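Local coordinates for aldehyde dehydrogenase family protein (Pseudomonas syringae pv. tomato, PDB 5IUV) that probably oxidises indole-3-acetaldehyde to the auxin indole-3-acetic acid with NAD+ as cofactor, as a member of the aldehyde dehydrogenase family, at residues Arg83-Thr86 with Met87-Ala91; Ser76-Ala79 with Pro80-Lys84; Glu95-Ala98 with Glu99-Ala102; Phe169-Met172 with Met173-Lys177. All coordinates share one frame; numbering follows the deposited sequence.

How the contacts relate
The four contacts show how one helical rule, the bond from N-H to the carbonyl four residues back, is dressed differently by place. Contacts 2, 1 and 3 follow helix 80-96 from its start, through its middle, to its break into helix 98-109. Contact 2 lies at the surface, where an arginine holds a loop carbonyl; contact 1, sharing Arg83 and Lys84 with it, is partly buried and amphipathic. Contact 3, also partly buried, brings in water and acidic side chains. Contact 4, on helix 170-183, is the buried one, built of sulfur and aromatic groups beside NAD, its centre about 15 Å from that of contact 3.

Contact 1 of 4, residues Arg83-Thr86 with Met87-Ala91; sequences RKAT and MIRFA
Thr86 and Arg89, three residues apart on helix 80-96, meet where the arginine folds back along its own helix. A chi1 of -73° starts its chain on the amide side, and a bend at chi3 then returns the guanidinium over the preceding turn. One face of that group rests on Thr86 CA and Ala85 O, both nearer its margin than its centre, while Arg89 NH1 comes 3.8 Å from Ala85 CB. Arg89 NH2 stands 3.1 Å from Thr86 OG1, but the angle does not make it a hydrogen bond. The hydroxyl is instead bonded to Lys82 O, one turn earlier, and Arg89 NE is bonded to Ala210 O at the end of helix 198-210, which helps to fix the guanidinium.

On another side of the helix Lys84 and Ile88 run alongside each other in the same direction, with Ile88 CD1 3.7 Å from Lys84 CG. The aliphatic part of the lysine thus packs on the isoleucine, while its ammonium forms salt bridges with Asp136 and with Glu133 of the second subunit.

Met87 CG passes 3.2 Å from Arg83 O before bends at chi2 and chi3 lead the end of the chain away. It packs on Leu128 and Leu182; Phe90, its ring carried trans to the amide nitrogen (chi1 -169°), reaches Leu128, Leu182 and Ala207.

Beneath these side chains run four successive i to i+4 bonds, from Met87 N to Arg83 O (2.9 Å) through to Phe90 N to Thr86 O. Together they make a regular amphipathic alpha-helix, packed on helices 113-134, 170-183 and 198-210 in the aldehyde dehydrogenase fold.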
loop_
_atom_site.group_PDB
_atom_site.type_symbol
_atom_site.label_atom_id
_atom_site.label_comp_id
_atom_site.label_asym_id
_atom_site.label_seq_id
_atom_site.Cartn_x
_atom_site.Cartn_y
_atom_site.Cartn_z
ATOM N N ARG A 83 -22.343 -4.204 3.244
ATOM C CA ARG A 83 -22.058 -5.135 2.148
ATOM C C ARG A 83 -21.234 -6.317 2.654
ATOM O O ARG A 83 -21.471 -7.456 2.271
ATOM C CB ARG A 83 -21.323 -4.441 0.996
ATOM C CG ARG A 83 -22.144 -3.348 0.341
ATOM C CD ARG A 83 -21.803 -3.147 -1.122
ATOM N NE ARG A 83 -20.378 -2.944 -1.382
ATOM C CZ ARG A 83 -19.716 -1.819 -1.142
ATOM N NH1 ARG A 83 -20.330 -0.781 -0.590
ATOM N NH2 ARG A 83 -18.427 -1.739 -1.434
ATOM N N LYS A 84 -20.261 -6.029 3.507
ATOM C CA LYS A 84 -19.466 -7.058 4.157
ATOM C C LYS A 84 -20.354 -8.063 4.895
ATOM O O LYS A 84 -20.224 -9.272 4.703
ATOM C CB LYS A 84 -18.469 -6.422 5.136
ATOM C CG LYS A 84 -17.771 -7.425 6.048
ATOM C CD LYS A 84 -16.698 -6.766 6.947
ATOM C CE LYS A 84 -17.336 -5.828 7.970
ATOM N NZ LYS A 84 -16.342 -5.273 8.949
ATOM N N ALA A 85 -21.251 -7.557 5.739
ATOM C CA ALA A 85 -22.141 -8.416 6.526
ATOM C C ALA A 85 -23.004 -9.311 5.637
ATOM O O ALA A 85 -23.210 -10.485 5.932
ATOM C CB ALA A 85 -23.030 -7.567 7.445
ATOM N N THR A 86 -23.501 -8.744 4.546
ATOM C CA THR A 86 -24.337 -9.491 3.614
ATOM C C THR A 86 -23.535 -10.578 2.900
ATOM O O THR A 86 -24.011 -11.702 2.753
ATOM C CB THR A 86 -24.979 -8.551 2.579
ATOM O OG1 THR A 86 -25.804 -7.602 3.261
ATOM C CG2 THR A 86 -25.837 -9.323 1.581
ATOM N N MET A 87 -22.315 -10.249 2.475
ATOM C CA MET A 87 -21.469 -11.230 1.785
ATOM C C MET A 87 -21.106 -12.399 2.696
ATOM O O MET A 87 -21.048 -13.553 2.260
ATOM C CB MET A 87 -20.193 -10.567 1.240
ATOM C CG MET A 87 -20.429 -9.600 0.070
ATOM S SD MET A 87 -21.274 -10.350 -1.343
ATOM C CE MET A 87 -20.060 -11.549 -1.903
ATOM N N ILE A 88 -20.884 -12.100 3.969
ATOM C CA ILE A 88 -20.577 -13.132 4.952
ATOM C C ILE A 88 -21.804 -14.020 5.222
ATOM O O ILE A 88 -21.670 -15.241 5.328
ATOM C CB ILE A 88 -20.036 -12.494 6.254
ATOM C CG1 ILE A 88 -18.690 -11.821 5.964
ATOM C CG2 ILE A 88 -19.877 -13.531 7.357
ATOM C CD1 ILE A 88 -18.175 -10.899 7.094
ATOM N N ARG A 89 -22.997 -13.427 5.293
ATOM C CA ARG A 89 -24.229 -14.223 5.399
ATOM C C ARG A 89 -24.442 -15.094 4.161
ATOM O O ARG A 89 -24.904 -16.229 4.269
ATOM C CB ARG A 89 -25.457 -13.324 5.608
ATOM C CG ARG A 89 -25.563 -12.715 7.005
ATOM C CD ARG A 89 -26.963 -12.148 7.259
ATOM N NE ARG A 89 -27.348 -11.151 6.261
ATOM C CZ ARG A 89 -27.062 -9.855 6.353
ATOM N NH1 ARG A 89 -26.384 -9.396 7.398
ATOM N NH2 ARG A 89 -27.457 -9.015 5.405
ATOM N N PHE A 90 -24.109 -14.551 2.992
ATOM C CA PHE A 90 -24.204 -15.281 1.724
ATOM C C PHE A 90 -23.316 -16.520 1.803
ATOM O O PHE A 90 -23.750 -17.636 1.502
ATOM C CB PHE A 90 -23.793 -14.361 0.562
ATOM C CG PHE A 90 -24.092 -14.909 -0.833
ATOM C CD1 PHE A 90 -24.763 -16.109 -1.019
ATOM C CD2 PHE A 90 -23.676 -14.201 -1.956
ATOM C CE1 PHE A 90 -25.024 -16.593 -2.313
ATOM C CE2 PHE A 90 -23.934 -14.670 -3.249
ATOM C CZ PHE A 90 -24.606 -15.871 -3.422
ATOM N N ALA A 91 -22.072 -16.321 2.233
ATOM C CA ALA A 91 -21.155 -17.436 2.400
ATOM C C ALA A 91 -21.721 -18.427 3.413
ATOM O O ALA A 91 -21.657 -19.643 3.214
ATOM C CB ALA A 91 -19.788 -16.946 2.833
#

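Contact 2 of 4, residues Ser76-Ala79 with Pro80-Lys84; sequences SRLA and PAKRK
Leu78 O sits at the edge of the Arg83 guanidinium and in its plane, while Ala79 C lies obliquely to the group. This is the N-terminal end of helix 80-96, with Ala79 at the N-cap and Pro80 as the first helical residue. Arg83 NH1 donates to Leu78 O at 2.7 Å, approaching nearly in line with the carbonyl bond, although the N-H itself is bent to 132°. NE and NH2 are bonded elsewhere, NE to Ser183 O, so the same group ties the loop before the helix to the end of helix 170-183.

Apolar contacts build up beside this bond. Leu78 and Arg83 run antiparallel alongside one another, bringing Leu78 CB to 3.9 Å from Arg83 CG. Swung opposite the main-chain N (chi1 -171°), the Leu78 side chain reaches forward over the first turn and lies perpendicular to Lys82, with Leu78 CG 3.8 Å from Lys82 CB. Further along the lysine, CD meets both Leu78 CD1 and Ala79 CB, so the aliphatic chain is what packs here. Ala79 and Pro80 in turn lie against Pro146 and Thr145 of the third subunit, placing the helix start at a subunit interface.

The N-cap carbonyl accepts two backbone bonds: a weak, strongly bent one from Lys82 N, and a straighter one from Arg83 N to Ala79 O, at 2.9 Å and 159°.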
loop_
_atom_site.group_PDB
_atom_site.type_symbol
_atom_site.label_atom_id
_atom_site.label_comp_id
_atom_site.label_asym_id
_atom_site.label_seq_id
_atom_site.Cartn_x
_atom_site.Cartn_y
_atom_site.Cartn_z
ATOM N N SER A 76 -25.120 -0.893 -4.673
ATOM C CA SER A 76 -23.921 -0.178 -5.103
ATOM C C SER A 76 -23.553 1.009 -4.200
ATOM O O SER A 76 -22.409 1.454 -4.206
ATOM C CB SER A 76 -24.085 0.318 -6.537
ATOM O OG SER A 76 -25.083 1.312 -6.607
ATOM N N ARG A 77 -24.518 1.529 -3.448
ATOM C CA ARG A 77 -24.248 2.632 -2.523
ATOM C C ARG A 77 -24.526 2.241 -1.073
ATOM O O ARG A 77 -24.559 3.097 -0.183
ATOM C CB ARG A 77 -25.075 3.869 -2.895
ATOM C CG ARG A 77 -24.554 4.609 -4.112
ATOM C CD ARG A 77 -25.420 5.814 -4.449
ATOM N NE ARG A 77 -25.916 5.721 -5.817
ATOM C CZ ARG A 77 -27.201 5.748 -6.159
ATOM N NH1 ARG A 77 -28.140 5.893 -5.235
ATOM N NH2 ARG A 77 -27.540 5.643 -7.434
ATOM N N LEU A 78 -24.729 0.948 -0.846
ATOM C CA LEU A 78 -24.869 0.415 0.501
ATOM C C LEU A 78 -23.538 0.539 1.248
ATOM O O LEU A 78 -22.472 0.330 0.654
ATOM C CB LEU A 78 -25.324 -1.045 0.450
ATOM C CG LEU A 78 -25.725 -1.686 1.781
ATOM C CD1 LEU A 78 -27.002 -1.027 2.324
ATOM C CD2 LEU A 78 -25.904 -3.195 1.634
ATOM N N ALA A 79 -23.601 0.875 2.539
ATOM C CA ALA A 79 -22.396 1.038 3.354
ATOM C C ALA A 79 -21.498 -0.188 3.252
ATOM O O ALA A 79 -21.984 -1.312 3.248
ATOM C CB ALA A 79 -22.763 1.311 4.818
ATOM N N PRO A 80 -20.179 0.034 3.143
ATOM C CA PRO A 80 -19.198 -1.053 3.036
ATOM C C PRO A 80 -19.373 -2.107 4.131
ATOM O O PRO A 80 -19.368 -3.303 3.844
ATOM C CB PRO A 80 -17.852 -0.327 3.184
ATOM C CG PRO A 80 -18.114 1.051 2.688
ATOM C CD PRO A 80 -19.544 1.364 3.081
ATOM N N ALA A 81 -19.557 -1.660 5.367
ATOM C CA ALA A 81 -19.721 -2.580 6.488
ATOM C C ALA A 81 -20.980 -3.426 6.335
ATOM O O ALA A 81 -21.010 -4.574 6.781
ATOM C CB ALA A 81 -19.760 -1.819 7.808
ATOM N N LYS A 82 -22.013 -2.863 5.714
ATOM C CA LYS A 82 -23.238 -3.618 5.460
ATOM C C LYS A 82 -23.077 -4.596 4.288
ATOM O O LYS A 82 -23.607 -5.699 4.332
ATOM C CB LYS A 82 -24.412 -2.670 5.200
ATOM C CG LYS A 82 -24.883 -1.890 6.425
ATOM C CD LYS A 82 -25.803 -0.746 5.990
ATOM C CE LYS A 82 -26.616 -0.181 7.144
ATOM N NZ LYS A 82 -25.756 0.275 8.266
ATOM N N ARG A 83 -22.343 -4.204 3.244
ATOM C CA ARG A 83 -22.058 -5.135 2.148
ATOM C C ARG A 83 -21.234 -6.317 2.654
ATOM O O ARG A 83 -21.471 -7.456 2.271
ATOM C CB ARG A 83 -21.323 -4.441 0.996
ATOM C CG ARG A 83 -22.144 -3.348 0.341
ATOM C CD ARG A 83 -21.803 -3.147 -1.122
ATOM N NE ARG A 83 -20.378 -2.944 -1.382
ATOM C CZ ARG A 83 -19.716 -1.819 -1.142
ATOM N NH1 ARG A 83 -20.330 -0.781 -0.590
ATOM N NH2 ARG A 83 -18.427 -1.739 -1.434
ATOM N N LYS A 84 -20.261 -6.029 3.507
ATOM C CA LYS A 84 -19.466 -7.058 4.157
ATOM C C LYS A 84 -20.354 -8.063 4.895
ATOM O O LYS A 84 -20.224 -9.272 4.703
ATOM C CB LYS A 84 -18.469 -6.422 5.136
ATOM C CG LYS A 84 -17.771 -7.425 6.048
ATOM C CD LYS A 84 -16.698 -6.766 6.947
ATOM C CE LYS A 84 -17.336 -5.828 7.970
ATOM N NZ LYS A 84 -16.342 -5.273 8.949
#

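Contact 3 of 4, residues Glu95-Ala98 with Glu99-Ala102; sequences EQNA and EELA
Asn97 and Leu101 form the first backbone bond across the junction between helices 80-96 and 98-109. Leu101 N donates to Asn97 O at 3.1 Å and 169°, nearly straight, and Ala102 N follows with a bond to Ala98 O of 2.8 Å. Asn97 is the first residue beyond one helix and the N-cap of the next, yet its side chain makes no capping bond; its ND2 turns back to Leu93 O.

Water carries the rest of the polar traffic between the segments. One molecule donates to Gln96 O and accepts from Glu99 N (3.1 Å), joining a late carbonyl of the first helix to an early N-H of the second. Another donates to both Asn97 OD1 and Glu100 OE1, each at 2.7 Å. Asn97 OD1 and Glu100 OE1, both acceptors and 4.2 Å apart, are thereby bridged.

Close carbon-to-carbonyl contacts come next. A chi1 of -70° sets Leu101 CG 3.4 Å from Asn97 O, and Ala102 CB sits 3.2 Å from Ala98 O. Nonpolar contact is made by Leu101 CD1, which approaches Asn97 CB at 4.3 Å, and by the packing of Leu101 on Ile203 of helix 198-210 and Ile121 of helix 113-134.

Charge pairing reaches outward: Glu99 bridges to Arg12, and Glu100 through OE2 to Arg202. The chemistry implies a kinked helix-helix junction in which water spans the interruption and supplies the protons that the facing oxygens of Asn97 and Glu100 lack, while the salt bridge to Arg202 probably helps to keep Glu100 ionised.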
loop_
_atom_site.group_PDB
_atom_site.type_symbol
_atom_site.label_atom_id
_atom_site.label_comp_id
_atom_site.label_asym_id
_atom_site.label_seq_id
_atom_site.Cartn_x
_atom_site.Cartn_y
_atom_site.Cartn_z
ATOM N N GLU A 95 -22.634 -22.673 3.232
ATOM C CA GLU A 95 -22.237 -23.685 4.200
ATOM C C GLU A 95 -23.449 -24.385 4.810
ATOM O O GLU A 95 -23.448 -25.602 4.989
ATOM C CB GLU A 95 -21.376 -23.055 5.299
ATOM C CG GLU A 95 -20.060 -22.522 4.775
ATOM C CD GLU A 95 -19.168 -21.983 5.871
ATOM O OE1 GLU A 95 -19.679 -21.282 6.774
ATOM O OE2 GLU A 95 -17.952 -22.262 5.825
ATOM N N GLN A 96 -24.482 -23.612 5.123
ATOM C CA GLN A 96 -25.699 -24.151 5.715
ATOM C C GLN A 96 -26.391 -25.125 4.762
ATOM O O GLN A 96 -27.017 -26.084 5.198
ATOM C CB GLN A 96 -26.637 -23.008 6.100
ATOM C CG GLN A 96 -27.975 -23.414 6.678
ATOM C CD GLN A 96 -28.829 -22.200 7.008
ATOM O OE1 GLN A 96 -28.358 -21.251 7.641
ATOM N NE2 GLN A 96 -30.080 -22.212 6.558
ATOM N N ASN A 97 -26.259 -24.881 3.459
ATOM C CA ASN A 97 -26.855 -25.758 2.453
ATOM C C ASN A 97 -25.821 -26.610 1.724
ATOM O O ASN A 97 -26.032 -27.023 0.578
ATOM C CB ASN A 97 -27.648 -24.928 1.448
ATOM C CG ASN A 97 -28.841 -24.254 2.079
ATOM O OD1 ASN A 97 -29.879 -24.878 2.266
ATOM N ND2 ASN A 97 -28.697 -22.974 2.430
ATOM N N ALA A 98 -24.715 -26.887 2.407
ATOM C CA ALA A 98 -23.559 -27.532 1.787
ATOM C C ALA A 98 -23.859 -28.913 1.212
ATOM O O ALA A 98 -23.377 -29.246 0.134
ATOM C CB ALA A 98 -22.410 -27.628 2.794
ATOM N N GLU A 99 -24.647 -29.719 1.920
ATOM C CA GLU A 99 -24.899 -31.080 1.456
ATOM C C GLU A 99 -25.690 -31.097 0.150
ATOM O O GLU A 99 -25.363 -31.852 -0.769
ATOM C CB GLU A 99 -25.624 -31.888 2.534
ATOM C CG GLU A 99 -24.768 -32.155 3.757
ATOM C CD GLU A 99 -25.501 -32.933 4.837
ATOM O OE1 GLU A 99 -26.738 -33.075 4.743
ATOM O OE2 GLU A 99 -24.836 -33.404 5.782
ATOM N N GLU A 100 -26.719 -30.261 0.068
ATOM C CA GLU A 100 -27.493 -30.130 -1.163
ATOM C C GLU A 100 -26.636 -29.606 -2.321
ATOM O O GLU A 100 -26.676 -30.151 -3.420
ATOM C CB GLU A 100 -28.696 -29.201 -0.959
ATOM C CG GLU A 100 -29.510 -28.980 -2.230
ATOM C CD GLU A 100 -30.655 -27.980 -2.063
ATOM O OE1 GLU A 100 -30.842 -27.447 -0.948
ATOM O OE2 GLU A 100 -31.372 -27.733 -3.060
ATOM N N LEU A 101 -25.877 -28.542 -2.074
ATOM C CA LEU A 101 -25.044 -27.939 -3.104
ATOM C C LEU A 101 -23.953 -28.896 -3.589
ATOM O O LEU A 101 -23.670 -28.968 -4.789
ATOM C CB LEU A 101 -24.416 -26.644 -2.587
ATOM C CG LEU A 101 -25.402 -25.487 -2.402
ATOM C CD1 LEU A 101 -24.748 -24.320 -1.683
ATOM C CD2 LEU A 101 -25.934 -25.038 -3.750
ATOM N N ALA A 102 -23.346 -29.627 -2.657
ATOM C CA ALA A 102 -22.307 -30.591 -3.002
ATOM C C ALA A 102 -22.890 -31.708 -3.855
ATOM O O ALA A 102 -22.269 -32.165 -4.823
ATOM C CB ALA A 102 -21.663 -31.165 -1.746
HETATM O O HOH W 1 -25.737 -28.988 4.696
HETATM O O HOH W 2 -30.232 -27.468 1.715
#

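Contact 4 of 4, residues Phe169-Met172 with Met173-Lys177; sequences FPLM and MACWK
Met172 and Trp176 run abreast, one turn apart on helix 170-183. Met172 CB stays close to the backbone, 3.1 Å from Met173 N. With chi1 at -166° the chain heads off on the far side from its own amide, and Met172 CG comes 3.8 Å from Trp176 NE1. Met172 SD continues alongside the indole, 4.1 Å from Trp176 NE1 and 4.9 Å from the centroid of the five-membered ring. At 47° off the ring normal, this is an oblique Met-aromatic contact. The bend at chi3 turns Met172 CE toward the Phe169 ring, 3.9 Å from Phe169 CD1; the side chain also packs on Val119 of helix 113-134.

A second methionine flanks the indole: Met173 CE lies 3.5 Å above one face of the Trp176 ring, near its margin, while Met173 CG touches Phe169 CB at 3.9 Å. Trp176 also meets Phe467 edge-to-face. Leu171 CD1 packs separately on Cys175 SG at 3.8 Å.

The backbone ladder opens with Met173 N bonded to the N-cap carbonyl, Phe169 O. Met173 touches the bound NAD; Phe169 lines the site seen to bind indoleacetate in a structure of this protein, though that ligand is absent from this chain. The helix is the crossover of a beta-alpha-beta unit between strands 149-164 and 187-191, in the Rossmann-like NAD-binding domain of aldehyde dehydrogenases.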
loop_
_atom_site.group_PDB
_atom_site.type_symbol
_atom_site.label_atom_id
_atom_site.label_comp_id
_atom_site.label_asym_id
_atom_site.label_seq_id
_atom_site.Cartn_x
_atom_site.Cartn_y
_atom_site.Cartn_z
ATOM N N PHE A 169 -15.146 -26.565 -11.914
ATOM C CA PHE A 169 -15.445 -26.178 -10.534
ATOM C C PHE A 169 -16.595 -25.172 -10.548
ATOM O O PHE A 169 -16.372 -23.986 -10.303
ATOM C CB PHE A 169 -14.234 -25.550 -9.836
ATOM C CG PHE A 169 -13.064 -26.472 -9.660
ATOM C CD1 PHE A 169 -12.962 -27.281 -8.541
ATOM C CD2 PHE A 169 -12.034 -26.493 -10.589
ATOM C CE1 PHE A 169 -11.873 -28.124 -8.371
ATOM C CE2 PHE A 169 -10.940 -27.326 -10.419
ATOM C CZ PHE A 169 -10.859 -28.140 -9.309
ATOM N N PRO A 170 -17.824 -25.639 -10.828
ATOM C CA PRO A 170 -18.945 -24.735 -11.137
ATOM C C PRO A 170 -19.211 -23.693 -10.055
ATOM O O PRO A 170 -19.211 -22.492 -10.339
ATOM C CB PRO A 170 -20.146 -25.688 -11.267
ATOM C CG PRO A 170 -19.551 -27.009 -11.592
ATOM C CD PRO A 170 -18.228 -27.056 -10.874
ATOM N N LEU A 171 -19.431 -24.140 -8.824
ATOM C CA LEU A 171 -19.735 -23.190 -7.756
ATOM C C LEU A 171 -18.506 -22.382 -7.352
ATOM O O LEU A 171 -18.590 -21.164 -7.164
ATOM C CB LEU A 171 -20.317 -23.907 -6.535
ATOM C CG LEU A 171 -20.651 -22.977 -5.359
ATOM C CD1 LEU A 171 -21.654 -21.916 -5.786
ATOM C CD2 LEU A 171 -21.193 -23.759 -4.180
ATOM N N MET A 172 -17.362 -23.045 -7.214
ATOM C CA MET A 172 -16.176 -22.348 -6.744
ATOM C C MET A 172 -15.732 -21.254 -7.715
ATOM O O MET A 172 -15.422 -20.149 -7.282
ATOM C CB MET A 172 -15.019 -23.313 -6.496
ATOM C CG MET A 172 -13.899 -22.660 -5.699
ATOM S SD MET A 172 -12.421 -23.669 -5.479
ATOM C CE MET A 172 -13.125 -25.273 -5.159
ATOM N N MET A 173 -15.698 -21.560 -9.013
ATOM C CA MET A 173 -15.334 -20.557 -10.023
ATOM C C MET A 173 -16.336 -19.416 -10.071
ATOM O O MET A 173 -15.951 -18.261 -10.260
ATOM C CB MET A 173 -15.222 -21.177 -11.424
ATOM C CG MET A 173 -14.038 -22.108 -11.634
ATOM S SD MET A 173 -12.436 -21.325 -11.364
ATOM C CE MET A 173 -12.010 -21.992 -9.753
ATOM N N ALA A 174 -17.620 -19.731 -9.925
ATOM C CA ALA A 174 -18.633 -18.684 -9.851
ATOM C C ALA A 174 -18.325 -17.759 -8.674
ATOM O O ALA A 174 -18.378 -16.540 -8.808
ATOM C CB ALA A 174 -20.043 -19.279 -9.721
ATOM N N CYS A 175 -17.967 -18.346 -7.534
ATOM C CA CYS A 175 -17.694 -17.578 -6.322
ATOM C C CYS A 175 -16.399 -16.767 -6.404
ATOM O O CYS A 175 -16.303 -15.689 -5.814
ATOM C CB CYS A 175 -17.651 -18.508 -5.111
ATOM S SG CYS A 175 -19.280 -19.132 -4.643
ATOM N N TRP A 176 -15.401 -17.289 -7.116
ATOM C CA TRP A 176 -14.198 -16.513 -7.393
ATOM C C TRP A 176 -14.521 -15.203 -8.095
ATOM O O TRP A 176 -13.832 -14.204 -7.889
ATOM C CB TRP A 176 -13.211 -17.308 -8.247
ATOM C CG TRP A 176 -12.383 -18.276 -7.475
ATOM C CD1 TRP A 176 -12.620 -18.746 -6.216
ATOM C CD2 TRP A 176 -11.172 -18.897 -7.914
ATOM N NE1 TRP A 176 -11.629 -19.626 -5.845
ATOM C CE2 TRP A 176 -10.725 -19.731 -6.869
ATOM C CE3 TRP A 176 -10.421 -18.829 -9.093
ATOM C CZ2 TRP A 176 -9.564 -20.500 -6.969
ATOM C CZ3 TRP A 176 -9.263 -19.582 -9.188
ATOM C CH2 TRP A 176 -8.846 -20.410 -8.130
ATOM N N LYS A 177 -15.557 -15.205 -8.931
ATOM C CA LYS A 177 -15.994 -13.982 -9.603
ATOM C C LYS A 177 -16.953 -13.198 -8.715
ATOM O O LYS A 177 -16.786 -11.998 -8.555
ATOM C CB LYS A 177 -16.680 -14.278 -10.951
ATOM C CG LYS A 177 -15.948 -15.244 -11.895
ATOM C CD LYS A 177 -14.592 -14.719 -12.338
ATOM C CE LYS A 177 -13.989 -15.630 -13.411
ATOM N NZ LYS A 177 -12.540 -15.360 -13.671
#